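Local coordinates for 6-phosphogluconate dehydrogenase, NAD-binding (Mycolicibacterium smegmatis MC2 155, PDB 6SMT), which reduces imines to amines with S-enantioselectivity, using NADPH as the hydride donor, at the interface of chains A and B. Numbering follows the deposited sequence. Chains: chain A/B, 6-phosphogluconate dehydrogenase, NAD-binding.

Contacts 1 and 2 belong to one two-fold interface, and the centres of their C-alpha atoms lie about 20 Å apart. Both use helix 171-199 of chain B, which carries B:Asp176 to B:Trp184 in contact 2 and B:Phe190 and B:Leu194 in contact 1, joined by B:Met208 of helix 204-231 in contact 1 and the loop residue B:Ser101 in contact 2. Chain A brings helix 204-231 to contact 1 and helix 241-258 to contact 2. Contact 1 is apolar helix packing; contact 2 contains cofactor- and ligand-binding residues and ordered water. The shared helix probably links dimer packing to the shape of the active-site cleft; symmetry repeats both contacts.

Contact 1: the interface of chains A and B. Residues chain A 222, 225-226, 229; chain B 190, 194, 208.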
loop_
_atom_site.group_PDB
_atom_site.type_symbol
_atom_site.label_atom_id
_atom_site.label_comp_id
_atom_site.label_asym_id
_atom_site.label_seq_id
_atom_site.Cartn_x
_atom_site.Cartn_y
_atom_site.Cartn_z
ATOM N N PHE A 222 -9.843 2.109 -1.688
ATOM C CA PHE A 222 -9.928 2.344 -0.240
ATOM C C PHE A 222 -11.203 3.142 0.104
ATOM O O PHE A 222 -11.803 2.845 1.119
ATOM C CB PHE A 222 -8.652 3.054 0.225
ATOM C CG PHE A 222 -7.370 2.256 0.232
ATOM C CD1 PHE A 222 -7.297 0.909 -0.061
ATOM C CD2 PHE A 222 -6.188 2.892 0.542
ATOM C CE1 PHE A 222 -6.095 0.212 -0.051
ATOM C CE2 PHE A 222 -4.982 2.184 0.556
ATOM C CZ PHE A 222 -4.945 0.862 0.288
ATOM N N VAL A 225 -13.993 0.650 0.061
ATOM C CA VAL A 225 -13.938 -0.288 1.178
ATOM C C VAL A 225 -14.386 0.399 2.466
ATOM O O VAL A 225 -15.089 -0.194 3.270
ATOM C CB VAL A 225 -12.551 -0.928 1.290
ATOM C CG1 VAL A 225 -12.339 -1.613 2.605
ATOM C CG2 VAL A 225 -12.265 -1.810 0.071
ATOM N N ALA A 226 -13.876 1.584 2.719
ATOM C CA ALA A 226 -14.222 2.302 3.953
ATOM C C ALA A 226 -15.739 2.519 4.018
ATOM O O ALA A 226 -16.310 2.396 5.078
ATOM C CB ALA A 226 -13.459 3.594 3.951
ATOM N N VAL A 229 -17.462 -0.782 4.853
ATOM C CA VAL A 229 -17.232 -1.144 6.279
ATOM C C VAL A 229 -18.177 -0.271 7.131
ATOM O O VAL A 229 -18.853 -0.820 7.980
ATOM C CB VAL A 229 -15.752 -0.971 6.659
ATOM C CG1 VAL A 229 -15.542 -0.998 8.143
ATOM C CG2 VAL A 229 -14.903 -2.003 5.956
ATOM N N PHE B 190 -4.644 -1.836 4.795
ATOM C CA PHE B 190 -5.739 -0.862 4.888
ATOM C C PHE B 190 -6.898 -1.376 5.728
ATOM O O PHE B 190 -7.422 -0.698 6.629
ATOM C CB PHE B 190 -6.247 -0.473 3.499
ATOM C CG PHE B 190 -7.390 0.505 3.559
ATOM C CD1 PHE B 190 -7.121 1.805 3.965
ATOM C CD2 PHE B 190 -8.681 0.112 3.281
ATOM C CE1 PHE B 190 -8.168 2.735 4.024
ATOM C CE2 PHE B 190 -9.688 1.046 3.293
ATOM C CZ PHE B 190 -9.450 2.307 3.707
ATOM N N LEU B 194 -8.187 0.209 9.332
ATOM C CA LEU B 194 -9.561 0.619 9.669
ATOM C C LEU B 194 -9.985 -0.027 10.984
ATOM O O LEU B 194 -10.668 0.659 11.770
ATOM C CB LEU B 194 -10.551 0.241 8.570
ATOM C CG LEU B 194 -10.464 0.985 7.270
ATOM C CD1 LEU B 194 -11.620 0.614 6.372
ATOM C CD2 LEU B 194 -10.394 2.490 7.451
ATOM N N MET B 208 -10.238 8.624 6.455
ATOM C CA MET B 208 -9.951 8.540 5.022
ATOM C C MET B 208 -9.186 9.719 4.456
ATOM O O MET B 208 -8.317 9.516 3.613
ATOM C CB MET B 208 -11.253 8.332 4.223
ATOM C CG MET B 208 -11.703 6.947 4.238
ATOM S SD MET B 208 -10.387 5.707 3.879
ATOM C CE MET B 208 -9.886 6.094 2.341
#
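The rings of A:Phe222 and B:Phe190 lie face on face between the helical C-terminal domains whose intertwining builds the dimer typical of imine reductases. Their planes differ by 2° and their centroids are 4.1 Å apart, a nearly parallel stack with CG of each ring over the centre of the other. The two side chains run past each other in opposite directions, bringing the outer rim of one to the root of the other: CE1 of A:Phe222 rests 3.6 Å from CB of B:Phe190. At the other end of the overlap, CE2 of B:Phe190 passes 3.5 Å from the backbone O of A:Phe222. The two phenyl groups leave their helices by different first torsions: CG of B:Phe190 is anti to the backbone N (chi1 179°), that of A:Phe222 anti to the carbonyl carbon (chi1 -70°).

B:Leu194, one turn further along helix 171-199, backs the second face of B:Phe190. Its CG sits over that face toward the rim, sandwiching the ring between a leucine of its own chain and the phenyl group of A:Phe222. The CD1 branch does the work across the interface, reaching 3.9 Å from CA of A:Ala226, where the small alanine side chain probably helps the helices to approach. CG2 of A:Val229 lies 4.2 Å from the same leucine methyl.

Two neighbours also meet the rim of B:Phe190 in its plane. CG1 of A:Val225 abuts it 3.8 Å from CE2, and SD of B:Met208 meets another stretch of the edge. Held on both faces by A:Phe222 and B:Leu194 and met at its edge, the ring probably has little freedom to tilt or shift. B:Met208 bends at its second and third torsions, which curls its end back against chain A: SD is 3.7 Å from CB of A:Ala226, and CE reaches CB of A:Phe222 at 3.9 Å, beside the stacked rings.

Contact 2: the interface of chains A and B. Residues chain A 247, 251; chain B 101, 176-177, 180-181, 184.
This is a helix-on-helix interface at the rim of the active-site cleft, where helix 241-258 of chain A is laid against helix 171-199 of chain B and joins two halves of the intertwined imine reductase dimer. A:Leu251 provides the apolar footing, with 75 Å² of its surface hidden by chain B. Its isobutyl group forks over the partner helix: CD2 lies 3.6 Å from the backbone O of B:Met177 and 3.9 Å from CB of B:Leu180, while CD1 heads toward B:Asp181 and approaches CD1 of B:Trp184 at 4.1 Å. The end of the B:Met177 chain folds over toward the leucine, with SD and CE both beside CD2.

One helical turn earlier, A:Ser247 reaches chain B through water. OG stands anti to the backbone N (chi1 -178°), which directs the hydroxyl toward the partner, beside CD1 of B:Leu180. Two waters are held there. Water 1 is 2.8 Å from OG of A:Ser247 and 2.9 Å from NE1 of B:Trp184, lying in the plane of the indole at its edge; the angle at the indole hydrogen is 155°. Water 2 is 2.8 Å from the same A:Ser247 oxygen and lies 2.6 Å from OG of B:Ser101. The latter hydroxyl donates a hydrogen bond of 2.7 Å to OD2 of B:Asp176, met from above the carboxylate, 40° out of its plane. A chain of polar groups therefore runs from B:Asp176 through B:Ser101 and water 2 to A:Ser247, then through water 1 to the indole.

B:Ser101 also binds NADPH, B:Leu180 and B:Trp184 line the pocket that holds (2S)-2-ethylhexan-1-ol, which may come from purification or crystallisation, and B:Asp176 occupies a position on the interdomain helix that probably serves imine reduction in this family. The contact thereby brings chain A up to the cleft of chain B, helping to complete an active site shared between subunits.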
loop_
_atom_site.group_PDB
_atom_site.type_symbol
_atom_site.label_atom_id
_atom_site.label_comp_id
_atom_site.label_asym_id
_atom_site.label_seq_id
_atom_site.Cartn_x
_atom_site.Cartn_y
_atom_site.Cartn_z
ATOM N N SER A 247 -6.418 -16.267 -5.882
ATOM C CA SER A 247 -5.277 -15.469 -6.324
ATOM C C SER A 247 -4.141 -15.478 -5.322
ATOM O O SER A 247 -2.978 -15.646 -5.709
ATOM C CB SER A 247 -5.753 -14.023 -6.556
ATOM O OG SER A 247 -4.652 -13.276 -7.039
ATOM N N LEU A 251 0.118 -16.177 -5.582
ATOM C CA LEU A 251 1.140 -15.225 -5.153
ATOM C C LEU A 251 2.104 -15.911 -4.164
ATOM O O LEU A 251 3.309 -15.726 -4.288
ATOM C CB LEU A 251 0.506 -13.979 -4.497
ATOM C CG LEU A 251 -0.574 -13.263 -5.320
ATOM C CD1 LEU A 251 -1.082 -12.023 -4.604
ATOM C CD2 LEU A 251 -0.046 -12.872 -6.650
ATOM N N SER B 101 -6.300 -14.566 -13.688
ATOM C CA SER B 101 -5.027 -14.434 -12.957
ATOM C C SER B 101 -4.504 -15.779 -12.459
ATOM O O SER B 101 -5.268 -16.487 -11.764
ATOM C CB SER B 101 -5.274 -13.423 -11.811
ATOM O OG SER B 101 -4.022 -13.181 -11.147
ATOM N N ASP B 176 2.020 -9.703 -13.097
ATOM C CA ASP B 176 0.796 -9.799 -12.258
ATOM C C ASP B 176 1.195 -10.280 -10.879
ATOM O O ASP B 176 0.639 -9.806 -9.859
ATOM C CB ASP B 176 -0.194 -10.744 -12.947
ATOM C CG ASP B 176 -1.657 -10.616 -12.537
ATOM O OD1 ASP B 176 -2.076 -9.473 -12.209
ATOM O OD2 ASP B 176 -2.409 -11.640 -12.731
ATOM N N MET B 177 2.033 -11.307 -10.785
ATOM C CA MET B 177 2.385 -11.841 -9.449
ATOM C C MET B 177 3.022 -10.750 -8.600
ATOM O O MET B 177 2.727 -10.638 -7.390
ATOM C CB MET B 177 3.377 -13.001 -9.515
ATOM C CG MET B 177 2.860 -14.288 -10.165
ATOM S SD MET B 177 1.403 -15.087 -9.478
ATOM C CE MET B 177 0.076 -14.229 -10.329
ATOM N N LEU B 180 0.126 -7.734 -8.010
ATOM C CA LEU B 180 -0.947 -8.116 -7.081
ATOM C C LEU B 180 -0.417 -8.325 -5.685
ATOM O O LEU B 180 -1.172 -8.171 -4.710
ATOM C CB LEU B 180 -1.526 -9.430 -7.585
ATOM C CG LEU B 180 -2.350 -9.314 -8.855
ATOM C CD1 LEU B 180 -2.844 -10.712 -9.261
ATOM C CD2 LEU B 180 -3.523 -8.368 -8.765
ATOM N N ASP B 181 0.794 -8.787 -5.525
ATOM C CA ASP B 181 1.462 -8.872 -4.217
ATOM C C ASP B 181 1.427 -7.486 -3.557
ATOM O O ASP B 181 0.943 -7.343 -2.421
ATOM C CB ASP B 181 2.854 -9.404 -4.433
ATOM C CG ASP B 181 3.776 -9.434 -3.300
ATOM O OD1 ASP B 181 3.317 -9.193 -2.149
ATOM O OD2 ASP B 181 4.952 -9.728 -3.548
ATOM N N TRP B 184 -2.541 -6.503 -2.915
ATOM C CA TRP B 184 -3.297 -7.172 -1.833
ATOM C C TRP B 184 -2.629 -6.939 -0.495
ATOM O O TRP B 184 -3.355 -6.932 0.531
ATOM C CB TRP B 184 -3.474 -8.658 -2.158
ATOM C CG TRP B 184 -4.469 -8.901 -3.252
ATOM C CD1 TRP B 184 -4.216 -9.432 -4.501
ATOM C CD2 TRP B 184 -5.866 -8.537 -3.255
ATOM N NE1 TRP B 184 -5.363 -9.418 -5.242
ATOM C CE2 TRP B 184 -6.403 -8.939 -4.499
ATOM C CE3 TRP B 184 -6.722 -7.990 -2.274
ATOM C CZ2 TRP B 184 -7.732 -8.728 -4.834
ATOM C CZ3 TRP B 184 -8.038 -7.776 -2.642
ATOM C CH2 TRP B 184 -8.547 -8.172 -3.881
HETATM O O HOH W 1 -5.977 -10.923 -7.651
HETATM O O HOH W 2 -3.299 -14.675 -9.100
#